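Local structure of uncharacterized protein (Planctomyces limnophilus, 4H7L) at residues 31-37 / 50-56; 58-64 / 100-105; 67-73 / 92-98. The protein is of unknown function but belongs to the cupin family and binds a copper(II) ion inside its small beta barrel. One frame throughout, in Å; residues are numbered along the deposited sequence.

Contact 1: 31-37 / 50-56; sequences PCGWAQR and HYTQITK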
loop_
_atom_site.group_PDB
_atom_site.type_symbol
_atom_site.label_atom_id
_atom_site.label_comp_id
_atom_site.label_asym_id
_atom_site.label_seq_id
_atom_site.Cartn_x
_atom_site.Cartn_y
_atom_site.Cartn_z
ATOM N N PRO B 31 -13.517 2.696 13.988
ATOM C CA PRO B 31 -13.809 1.768 15.088
ATOM C C PRO B 31 -12.566 1.126 15.699
ATOM O O PRO B 31 -12.580 0.805 16.888
ATOM C CB PRO B 31 -14.688 0.704 14.424
ATOM C CG PRO B 31 -15.274 1.381 13.238
ATOM C CD PRO B 31 -14.205 2.307 12.747
ATOM N N CYS B 32 -11.514 0.951 14.909
ATOM C CA CYS B 32 -10.310 0.286 15.395
ATOM C C CYS B 32 -9.234 1.270 15.859
ATOM O O CYS B 32 -8.184 0.852 16.349
ATOM C CB CYS B 32 -9.739 -0.625 14.310
ATOM S SG CYS B 32 -9.183 0.260 12.838
ATOM N N GLY B 33 -9.485 2.568 15.707
ATOM C CA GLY B 33 -8.526 3.575 16.133
ATOM C C GLY B 33 -8.577 4.859 15.322
ATOM O O GLY B 33 -9.606 5.531 15.273
ATOM N N TRP B 34 -7.461 5.200 14.682
ATOM C CA TRP B 34 -7.361 6.441 13.919
ATOM C C TRP B 34 -6.871 6.193 12.497
ATOM O O TRP B 34 -5.914 5.451 12.281
ATOM C CB TRP B 34 -6.418 7.416 14.623
ATOM C CG TRP B 34 -6.869 7.771 15.998
ATOM C CD1 TRP B 34 -6.521 7.151 17.159
ATOM C CD2 TRP B 34 -7.763 8.829 16.359
ATOM N NE1 TRP B 34 -7.140 7.757 18.223
ATOM C CE2 TRP B 34 -7.908 8.792 17.759
ATOM C CE3 TRP B 34 -8.451 9.807 15.634
ATOM C CZ2 TRP B 34 -8.714 9.694 18.449
ATOM C CZ3 TRP B 34 -9.251 10.699 16.322
ATOM C CH2 TRP B 34 -9.375 10.638 17.715
ATOM N N ALA B 35 -7.525 6.831 11.532
ATOM C CA ALA B 35 -7.185 6.653 10.125
ATOM C C ALA B 35 -6.777 7.976 9.481
ATOM O O ALA B 35 -7.414 9.006 9.694
ATOM C CB ALA B 35 -8.361 6.052 9.375
ATOM N N GLN B 36 -5.710 7.937 8.693
ATOM C CA GLN B 36 -5.299 9.083 7.892
ATOM C C GLN B 36 -5.409 8.687 6.423
ATOM O O GLN B 36 -4.521 8.040 5.869
ATOM C CB GLN B 36 -3.880 9.523 8.265
ATOM C CG GLN B 36 -3.799 10.136 9.665
ATOM C CD GLN B 36 -2.375 10.397 10.135
ATOM O OE1 GLN B 36 -1.648 9.473 10.490
ATOM N NE2 GLN B 36 -1.981 11.663 10.158
ATOM N N ARG B 37 -6.518 9.076 5.804
ATOM C CA ARG B 37 -6.917 8.526 4.513
ATOM C C ARG B 37 -6.491 9.405 3.340
ATOM O O ARG B 37 -6.697 10.615 3.351
ATOM C CB ARG B 37 -8.435 8.319 4.492
ATOM C CG ARG B 37 -8.976 7.606 5.731
ATOM C CD ARG B 37 -10.383 7.070 5.503
ATOM N NE ARG B 37 -10.830 6.201 6.591
ATOM C CZ ARG B 37 -11.558 6.592 7.636
ATOM N NH1 ARG B 37 -11.948 7.854 7.768
ATOM N NH2 ARG B 37 -11.905 5.711 8.563
ATOM N N HIS B 50 -4.693 4.295 3.166
ATOM C CA HIS B 50 -4.860 4.757 4.536
ATOM C C HIS B 50 -3.615 4.443 5.351
ATOM O O HIS B 50 -3.007 3.387 5.186
ATOM C CB HIS B 50 -6.045 4.055 5.198
ATOM C CG HIS B 50 -7.335 4.181 4.449
ATOM N ND1 HIS B 50 -7.481 4.969 3.329
ATOM C CD2 HIS B 50 -8.544 3.613 4.671
ATOM C CE1 HIS B 50 -8.726 4.881 2.890
ATOM N NE2 HIS B 50 -9.390 4.066 3.688
ATOM N N TYR B 51 -3.243 5.363 6.231
ATOM C CA TYR B 51 -2.231 5.099 7.242
ATOM C C TYR B 51 -2.973 5.035 8.572
ATOM O O TYR B 51 -3.429 6.052 9.090
ATOM C CB TYR B 51 -1.171 6.196 7.232
ATOM C CG TYR B 51 -0.164 6.120 8.355
ATOM C CD1 TYR B 51 0.764 5.097 8.418
ATOM C CD2 TYR B 51 -0.126 7.095 9.335
ATOM C CE1 TYR B 51 1.691 5.035 9.436
ATOM C CE2 TYR B 51 0.798 7.046 10.356
ATOM C CZ TYR B 51 1.706 6.013 10.402
ATOM O OH TYR B 51 2.633 5.956 11.415
ATOM N N THR B 52 -3.107 3.829 9.108
ATOM C CA THR B 52 -4.082 3.570 10.156
ATOM C C THR B 52 -3.455 3.078 11.450
ATOM O O THR B 52 -2.651 2.147 11.454
ATOM C CB THR B 52 -5.113 2.524 9.689
ATOM O OG1 THR B 52 -5.825 3.023 8.550
ATOM C CG2 THR B 52 -6.101 2.206 10.799
ATOM N N GLN B 53 -3.850 3.709 12.550
ATOM C CA GLN B 53 -3.404 3.316 13.879
ATOM C C GLN B 53 -4.464 2.459 14.558
ATOM O O GLN B 53 -5.566 2.931 14.838
ATOM C CB GLN B 53 -3.133 4.558 14.732
ATOM C CG GLN B 53 -2.068 5.484 14.167
ATOM C CD GLN B 53 -0.685 4.882 14.250
ATOM O OE1 GLN B 53 -0.523 3.725 14.641
ATOM N NE2 GLN B 53 0.326 5.663 13.889
ATOM N N ILE B 54 -4.130 1.198 14.820
ATOM C CA ILE B 54 -5.016 0.313 15.567
ATOM C C ILE B 54 -4.752 0.507 17.054
ATOM O O ILE B 54 -3.703 0.106 17.560
ATOM C CB ILE B 54 -4.788 -1.172 15.227
ATOM C CG1 ILE B 54 -4.576 -1.369 13.721
ATOM C CG2 ILE B 54 -5.958 -2.011 15.728
ATOM C CD1 ILE B 54 -5.748 -0.944 12.872
ATOM N N THR B 55 -5.699 1.130 17.746
ATOM C CA THR B 55 -5.530 1.442 19.162
ATOM C C THR B 55 -6.544 0.728 20.053
ATOM O O THR B 55 -6.319 0.574 21.254
ATOM C CB THR B 55 -5.650 2.956 19.404
ATOM O OG1 THR B 55 -6.831 3.452 18.759
ATOM C CG2 THR B 55 -4.432 3.685 18.854
ATOM N N LYS B 56 -7.655 0.290 19.468
ATOM C CA LYS B 56 -8.724 -0.329 20.240
ATOM C C LYS B 56 -9.332 -1.521 19.502
ATOM O O LYS B 56 -9.212 -1.642 18.283
ATOM C CB LYS B 56 -9.800 0.710 20.580
ATOM C CG LYS B 56 -10.350 1.484 19.385
ATOM C CD LYS B 56 -10.922 2.837 19.815
ATOM C CE LYS B 56 -11.706 3.504 18.691
ATOM N NZ LYS B 56 -11.798 4.982 18.859
#
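Arg37 lays its aliphatic chain over one face of the His50 imidazole, with CD of Arg37 3.8 Å from the centroid of the His50 ring, a CH-pi contact. The two residues form a non-hydrogen-bonded pair of an antiparallel hairpin whose strands, 33-37 and 50-54, run at 168° to each other. Beyond CD the guanidinium turns nearly upright to the ring, the planes 76° apart, so carbon rather than charge rests on the imidazole. On this face His50, Ala35 and Thr52 are buried, with Arg37 partly exposed at the edge. Near the end of the hairpin, Cys32 SG touches Ile54 CD1 at 3.6 Å. The carbonyl of Cys32 takes two backbone donors: Thr55 N at 2.9 Å from Cys32 O, in the carbonyl plane, and Lys56 N from above that plane. Gly33 makes a backbone turn in which a beta carbon would run into Cys32 O and Gln53 O.

The other face is looser: Trp34 is exposed to solvent, and Gln36, Gln53 and Tyr51 partly so. With CG of Tyr51 anti to its backbone N (chi1 173°) and that of Gln36 anti to its carbonyl carbon, the two lie side by side. Gln36 OE1 comes to the edge of the phenol ring, 3.1 Å from Tyr51 CD2, while NE2 of Gln36 gives a hydrogen bond to Ile25 O. The Trp34 indole comes nearest to Thr55 with CD1, 4.0 Å from Thr55 OG1 and oblique to it.

Strand 28-30 flanks the hairpin along 33-38, and strand 110-117 pairs with 48-54 on its other edge; Phe120 meets the His50 ring edge-to-face, and Leu93 of the second subunit packs on Tyr51.

Contact 2: 58-64 / 100-105; sequences ARTHYHR and PLVRHR. With CU (copper (II) ion), chain D.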
loop_
_atom_site.group_PDB
_atom_site.type_symbol
_atom_site.label_atom_id
_atom_site.label_comp_id
_atom_site.label_asym_id
_atom_site.label_seq_id
_atom_site.Cartn_x
_atom_site.Cartn_y
_atom_site.Cartn_z
ATOM N N ALA B 58 -12.146 -3.978 17.855
ATOM C CA ALA B 58 -13.241 -3.652 16.953
ATOM C C ALA B 58 -14.049 -4.892 16.588
ATOM O O ALA B 58 -13.535 -6.008 16.627
ATOM C CB ALA B 58 -12.694 -2.991 15.700
ATOM N N ARG B 59 -15.317 -4.690 16.243
ATOM C CA ARG B 59 -16.146 -5.771 15.729
ATOM C C ARG B 59 -15.510 -6.360 14.479
ATOM O O ARG B 59 -14.947 -5.635 13.660
ATOM C CB ARG B 59 -17.542 -5.266 15.353
ATOM C CG ARG B 59 -18.423 -4.845 16.508
ATOM C CD ARG B 59 -19.827 -4.495 16.017
ATOM N NE ARG B 59 -20.584 -5.677 15.608
ATOM C CZ ARG B 59 -21.840 -5.652 15.175
ATOM N NH1 ARG B 59 -22.498 -4.503 15.091
ATOM N NH2 ARG B 59 -22.445 -6.779 14.829
ATOM N N THR B 60 -15.603 -7.674 14.332
ATOM C CA THR B 60 -15.270 -8.314 13.073
ATOM C C THR B 60 -16.215 -7.775 12.011
ATOM O O THR B 60 -17.421 -7.671 12.242
ATOM C CB THR B 60 -15.431 -9.837 13.159
ATOM O OG1 THR B 60 -14.480 -10.362 14.089
ATOM C CG2 THR B 60 -15.214 -10.479 11.795
ATOM N N HIS B 61 -15.669 -7.425 10.852
ATOM C CA HIS B 61 -16.463 -6.840 9.781
ATOM C C HIS B 61 -16.012 -7.380 8.429
ATOM O O HIS B 61 -15.013 -8.090 8.330
ATOM C CB HIS B 61 -16.337 -5.312 9.795
ATOM C CG HIS B 61 -15.005 -4.810 9.328
ATOM N ND1 HIS B 61 -13.941 -4.613 10.183
ATOM C CD2 HIS B 61 -14.562 -4.468 8.093
ATOM C CE1 HIS B 61 -12.902 -4.172 9.495
ATOM N NE2 HIS B 61 -13.251 -4.076 8.224
ATOM N N TYR B 62 -16.759 -7.043 7.387
ATOM C CA TYR B 62 -16.359 -7.402 6.038
ATOM C C TYR B 62 -16.902 -6.412 5.013
ATOM O O TYR B 62 -17.733 -5.559 5.323
ATOM C CB TYR B 62 -16.802 -8.826 5.697
ATOM C CG TYR B 62 -18.297 -9.019 5.585
ATOM C CD1 TYR B 62 -19.084 -9.185 6.720
ATOM C CD2 TYR B 62 -18.920 -9.059 4.343
ATOM C CE1 TYR B 62 -20.451 -9.373 6.619
ATOM C CE2 TYR B 62 -20.286 -9.247 4.233
ATOM C CZ TYR B 62 -21.046 -9.407 5.371
ATOM O OH TYR B 62 -22.409 -9.589 5.265
ATOM N N HIS B 63 -16.414 -6.538 3.787
ATOM C CA HIS B 63 -16.761 -5.616 2.724
ATOM C C HIS B 63 -17.311 -6.415 1.557
ATOM O O HIS B 63 -16.804 -7.490 1.239
ATOM C CB HIS B 63 -15.522 -4.824 2.301
ATOM C CG HIS B 63 -14.794 -4.187 3.445
ATOM N ND1 HIS B 63 -15.333 -3.166 4.198
ATOM C CD2 HIS B 63 -13.563 -4.423 3.960
ATOM C CE1 HIS B 63 -14.470 -2.807 5.133
ATOM N NE2 HIS B 63 -13.387 -3.554 5.010
ATOM N N ARG B 64 -18.355 -5.895 0.925
ATOM C CA ARG B 64 -19.020 -6.609 -0.157
ATOM C C ARG B 64 -18.515 -6.192 -1.531
ATOM O O ARG B 64 -18.727 -6.905 -2.510
ATOM C CB ARG B 64 -20.533 -6.384 -0.079
ATOM C CG ARG B 64 -21.159 -6.945 1.173
ATOM C CD ARG B 64 -22.678 -6.892 1.135
ATOM N NE ARG B 64 -23.242 -7.583 2.290
ATOM C CZ ARG B 64 -24.511 -7.958 2.411
ATOM N NH1 ARG B 64 -25.387 -7.722 1.443
ATOM N NH2 ARG B 64 -24.902 -8.585 3.506
ATOM N N PRO B 100 -13.242 -9.330 -0.857
ATOM C CA PRO B 100 -14.586 -9.071 -0.336
ATOM C C PRO B 100 -15.156 -10.318 0.331
ATOM O O PRO B 100 -14.821 -11.424 -0.077
ATOM C CB PRO B 100 -15.389 -8.713 -1.590
ATOM C CG PRO B 100 -14.364 -8.249 -2.588
ATOM C CD PRO B 100 -13.130 -9.043 -2.297
ATOM N N LEU B 101 -15.981 -10.131 1.358
ATOM C CA LEU B 101 -16.681 -11.223 2.038
ATOM C C LEU B 101 -15.838 -11.913 3.104
ATOM O O LEU B 101 -16.370 -12.637 3.943
ATOM C CB LEU B 101 -17.237 -12.250 1.046
ATOM C CG LEU B 101 -18.276 -11.703 0.065
ATOM C CD1 LEU B 101 -19.113 -12.837 -0.504
ATOM C CD2 LEU B 101 -19.170 -10.655 0.724
ATOM N N VAL B 102 -14.531 -11.680 3.093
ATOM C CA VAL B 102 -13.676 -12.233 4.133
ATOM C C VAL B 102 -13.847 -11.454 5.433
ATOM O O VAL B 102 -13.462 -10.291 5.519
ATOM C CB VAL B 102 -12.195 -12.205 3.719
ATOM C CG1 VAL B 102 -11.301 -12.521 4.909
ATOM C CG2 VAL B 102 -11.948 -13.189 2.587
ATOM N N ARG B 103 -14.443 -12.090 6.440
ATOM C CA ARG B 103 -14.571 -11.476 7.759
ATOM C C ARG B 103 -13.181 -11.223 8.321
ATOM O O ARG B 103 -12.312 -12.088 8.245
ATOM C CB ARG B 103 -15.353 -12.381 8.712
ATOM C CG ARG B 103 -16.867 -12.264 8.610
ATOM C CD ARG B 103 -17.405 -12.683 7.246
ATOM N NE ARG B 103 -18.867 -12.699 7.235
ATOM C CZ ARG B 103 -19.622 -12.859 6.149
ATOM N NH1 ARG B 103 -19.073 -13.009 4.951
ATOM N NH2 ARG B 103 -20.941 -12.857 6.262
ATOM N N HIS B 104 -12.964 -10.042 8.886
ATOM C CA HIS B 104 -11.633 -9.690 9.359
ATOM C C HIS B 104 -11.634 -8.630 10.448
ATOM O O HIS B 104 -12.565 -7.831 10.560
ATOM C CB HIS B 104 -10.754 -9.219 8.190
ATOM C CG HIS B 104 -11.244 -7.970 7.522
ATOM N ND1 HIS B 104 -12.296 -7.968 6.633
ATOM C CD2 HIS B 104 -10.820 -6.685 7.606
ATOM C CE1 HIS B 104 -12.507 -6.736 6.203
ATOM N NE2 HIS B 104 -11.627 -5.938 6.780
ATOM N N ARG B 105 -10.572 -8.643 11.250
ATOM C CA ARG B 105 -10.284 -7.578 12.201
ATOM C C ARG B 105 -8.896 -7.789 12.783
ATOM O O ARG B 105 -8.360 -8.896 12.739
ATOM C CB ARG B 105 -11.300 -7.554 13.335
ATOM C CG ARG B 105 -11.251 -8.782 14.212
ATOM C CD ARG B 105 -11.833 -8.510 15.579
ATOM N NE ARG B 105 -11.927 -9.741 16.350
ATOM C CZ ARG B 105 -12.695 -9.904 17.419
ATOM N NH1 ARG B 105 -13.456 -8.911 17.857
ATOM N NH2 ARG B 105 -12.709 -11.072 18.046
HETATM CU CU CU D . -11.919 -3.724 6.533
#
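His61 and His104 form a single antiparallel bridge, His61 N giving a nearly straight bond (176°) to His104 O at 3.1 Å and His104 N returning one to His61 O. From this pair both imidazoles converge on the copper ion, and His63, whose ND1 is hydrogen-bonded to Asp124 O, joins them; His61 NE2 and His104 NE2 each lie 2.2 Å from the metal, His63 NE2 2.1 Å. In His61 and His104 alike, CG stands between the backbone N and the carbonyl carbon, which swings the ring round to the metal. These two rings are inclined at 63°, and His63 CD2 meets the edge of the His104 ring. His104 ND1 donates in its ring plane to Val102 O at 2.8 Å, fixing the ring's rotation.

Alongside, the Arg103 guanidinium stacks flat on Tyr62, centres 3.7 Å apart and planes at 13°. Its NH1 is held by Leu101 O, and NE by a salt bridge to Asp128. Arg64 NH2 donates to Tyr62 OH. With an alanine at Tyr62, Arg103 is likely to lose the flat ring it stacks on, and Arg64 its hydroxyl acceptor. With Glu68 as fourth ligand, the three histidines make the metal site characteristic of cupins.

Contact 3: 67-73 / 92-98; sequences QEIYVVL and KLLAISI. With CU (copper (II) ion), chain D.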
loop_
_atom_site.group_PDB
_atom_site.type_symbol
_atom_site.label_atom_id
_atom_site.label_comp_id
_atom_site.label_asym_id
_atom_site.label_seq_id
_atom_site.Cartn_x
_atom_site.Cartn_y
_atom_site.Cartn_z
ATOM N N GLN B 67 -11.833 -4.789 -1.829
ATOM C CA GLN B 67 -10.793 -5.665 -1.325
ATOM C C GLN B 67 -9.729 -4.793 -0.685
ATOM O O GLN B 67 -9.439 -3.699 -1.166
ATOM C CB GLN B 67 -10.215 -6.544 -2.441
ATOM C CG GLN B 67 -9.270 -5.848 -3.401
ATOM C CD GLN B 67 -8.018 -6.662 -3.678
ATOM O OE1 GLN B 67 -7.606 -6.812 -4.829
ATOM N NE2 GLN B 67 -7.397 -7.184 -2.621
ATOM N N GLU B 68 -9.174 -5.267 0.421
ATOM C CA GLU B 68 -8.193 -4.500 1.170
ATOM C C GLU B 68 -6.869 -5.247 1.230
ATOM O O GLU B 68 -6.837 -6.474 1.214
ATOM C CB GLU B 68 -8.712 -4.220 2.584
ATOM C CG GLU B 68 -9.973 -3.365 2.620
ATOM C CD GLU B 68 -10.389 -2.972 4.033
ATOM O OE1 GLU B 68 -10.681 -1.775 4.248
ATOM O OE2 GLU B 68 -10.438 -3.852 4.926
ATOM N N ILE B 69 -5.776 -4.496 1.271
ATOM C CA ILE B 69 -4.466 -5.081 1.500
ATOM C C ILE B 69 -3.781 -4.340 2.631
ATOM O O ILE B 69 -3.397 -3.182 2.479
ATOM C CB ILE B 69 -3.567 -5.016 0.256
ATOM C CG1 ILE B 69 -4.207 -5.771 -0.907
ATOM C CG2 ILE B 69 -2.193 -5.598 0.577
ATOM C CD1 ILE B 69 -3.400 -5.698 -2.187
ATOM N N TYR B 70 -3.639 -5.009 3.768
ATOM C CA TYR B 70 -2.954 -4.430 4.912
ATOM C C TYR B 70 -1.459 -4.689 4.790
ATOM O O TYR B 70 -1.041 -5.783 4.421
ATOM C CB TYR B 70 -3.457 -5.050 6.218
ATOM C CG TYR B 70 -4.903 -4.760 6.574
ATOM C CD1 TYR B 70 -5.724 -4.023 5.734
ATOM C CD2 TYR B 70 -5.440 -5.221 7.770
ATOM C CE1 TYR B 70 -7.043 -3.762 6.073
ATOM C CE2 TYR B 70 -6.754 -4.962 8.117
ATOM C CZ TYR B 70 -7.550 -4.233 7.265
ATOM O OH TYR B 70 -8.859 -3.973 7.609
ATOM N N VAL B 71 -0.656 -3.680 5.087
ATOM C CA VAL B 71 0.784 -3.868 5.223
ATOM C C VAL B 71 1.215 -3.415 6.610
ATOM O O VAL B 71 1.184 -2.222 6.913
ATOM C CB VAL B 71 1.569 -3.057 4.179
ATOM C CG1 VAL B 71 3.061 -3.304 4.337
ATOM C CG2 VAL B 71 1.117 -3.407 2.774
ATOM N N VAL B 72 1.623 -4.361 7.449
ATOM C CA VAL B 72 2.006 -4.040 8.822
ATOM C C VAL B 72 3.342 -3.302 8.884
ATOM O O VAL B 72 4.350 -3.788 8.376
ATOM C CB VAL B 72 2.113 -5.303 9.689
ATOM C CG1 VAL B 72 2.544 -4.936 11.102
ATOM C CG2 VAL B 72 0.790 -6.051 9.707
ATOM N N LEU B 73 3.346 -2.132 9.517
ATOM C CA LEU B 73 4.569 -1.354 9.686
ATOM C C LEU B 73 5.168 -1.563 11.077
ATOM O O LEU B 73 6.387 -1.634 11.234
ATOM C CB LEU B 73 4.300 0.132 9.436
ATOM C CG LEU B 73 3.797 0.475 8.029
ATOM C CD1 LEU B 73 3.845 1.975 7.794
ATOM C CD2 LEU B 73 4.593 -0.255 6.957
ATOM N N LYS B 92 6.458 -7.553 11.102
ATOM C CA LYS B 92 6.802 -6.374 10.320
ATOM C C LYS B 92 6.794 -6.662 8.821
ATOM O O LYS B 92 7.362 -7.648 8.358
ATOM C CB LYS B 92 8.169 -5.832 10.738
ATOM C CG LYS B 92 8.135 -4.978 11.994
ATOM C CD LYS B 92 9.460 -4.268 12.208
ATOM C CE LYS B 92 9.372 -3.227 13.310
ATOM N NZ LYS B 92 10.699 -2.603 13.570
ATOM N N LEU B 93 6.140 -5.781 8.073
ATOM C CA LEU B 93 6.077 -5.878 6.617
ATOM C C LEU B 93 5.335 -7.121 6.142
ATOM O O LEU B 93 5.527 -7.584 5.017
ATOM C CB LEU B 93 7.479 -5.827 6.010
ATOM C CG LEU B 93 8.210 -4.503 6.227
ATOM C CD1 LEU B 93 9.604 -4.563 5.626
ATOM C CD2 LEU B 93 7.419 -3.344 5.634
ATOM N N LEU B 94 4.479 -7.656 7.002
ATOM C CA LEU B 94 3.537 -8.675 6.579
ATOM C C LEU B 94 2.485 -8.008 5.701
ATOM O O LEU B 94 1.964 -6.949 6.052
ATOM C CB LEU B 94 2.872 -9.323 7.795
ATOM C CG LEU B 94 1.904 -10.463 7.483
ATOM C CD1 LEU B 94 2.655 -11.664 6.919
ATOM C CD2 LEU B 94 1.110 -10.852 8.723
ATOM N N ALA B 95 2.187 -8.618 4.558
ATOM C CA ALA B 95 1.149 -8.111 3.664
ATOM C C ALA B 95 -0.030 -9.071 3.655
ATOM O O ALA B 95 0.134 -10.263 3.394
ATOM C CB ALA B 95 1.691 -7.939 2.262
ATOM N N ILE B 96 -1.220 -8.555 3.940
ATOM C CA ILE B 96 -2.406 -9.394 3.961
ATOM C C ILE B 96 -3.432 -8.911 2.952
ATOM O O ILE B 96 -3.866 -7.764 2.987
ATOM C CB ILE B 96 -3.055 -9.441 5.352
ATOM C CG1 ILE B 96 -2.003 -9.721 6.423
ATOM C CG2 ILE B 96 -4.130 -10.510 5.390
ATOM C CD1 ILE B 96 -1.469 -8.480 7.082
ATOM N N SER B 97 -3.807 -9.807 2.051
ATOM C CA SER B 97 -4.820 -9.530 1.051
ATOM C C SER B 97 -6.164 -10.023 1.555
ATOM O O SER B 97 -6.318 -11.201 1.885
ATOM C CB SER B 97 -4.464 -10.232 -0.258
ATOM O OG SER B 97 -5.560 -10.234 -1.153
ATOM N N ILE B 98 -7.134 -9.119 1.614
ATOM C CA ILE B 98 -8.451 -9.435 2.145
ATOM C C ILE B 98 -9.522 -9.174 1.096
ATOM O O ILE B 98 -10.010 -8.054 0.967
ATOM C CB ILE B 98 -8.753 -8.596 3.392
ATOM C CG1 ILE B 98 -7.625 -8.763 4.412
ATOM C CG2 ILE B 98 -10.099 -9.000 3.993
ATOM C CD1 ILE B 98 -7.729 -7.836 5.608
HETATM CU CU CU D . -11.919 -3.724 6.533
#
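Glu68 OE2 is gripped twice, by the copper ion at 2.2 Å and by the hydroxyl of Tyr70, which donates to Glu68 OE2 at 3.1 Å from above the carboxylate plane. Both residues belong to strand 67-72, which runs antiparallel to strand 94-98 in the cupin beta barrel, the short axes 4.6 Å apart at the closest. Hydrogen-bonded pairs Glu68-Ile98 and Tyr70-Ile96 set the register, and Ile98 N reaches Glu68 O at 2.7 Å. Glu68 extends from a CG set beside its own N and anti to its carbonyl carbon (chi1 -63°), its chain stretched beyond CG, which carries the carboxylate to the metal; Asn114 holds the other oxygen, OE1.

Ile69, Val71, Ala95 and Ser97 occupy the opposite face of the sheet. Along its other edge, strand 94-98 pairs antiparallel with a strand of the second subunit, carrying the sheet across the interface, and Gln67 OE1 accepts from Ser46 N of that subunit.

On the metal-facing side, Ile96 CD1 sits 4.1 Å from Tyr70 CB and also touches Val72 CG2. Tyr70 is then steadied by Ile98, whose CD1 lies over the centre of the phenol ring, 3.9 Å from its centroid and 9° off the normal.

Overall arrangement
Contact 1 closes before contact 2 opens along the chain, and contact 3 is nested in the loop that contact 2 closes. Their centres lie about 14 to 15 Å apart. Contacts 1 and 3 belong to the same curled antiparallel sheet, in which strand 110-117 pairs with both 48-54 and 67-72; Tyr51 touches Leu73 between them. Contact 2 reaches strand 104-107 of the smaller sheet, and Ala58 packs against Cys32 of contact 1. Contacts 2 and 3 share the copper ion: three histidines come from the former, the glutamate from the latter. The metal thus ties together parts of both sheets, and most of contact 3 lies against the second subunit, whose strand continues its sheet.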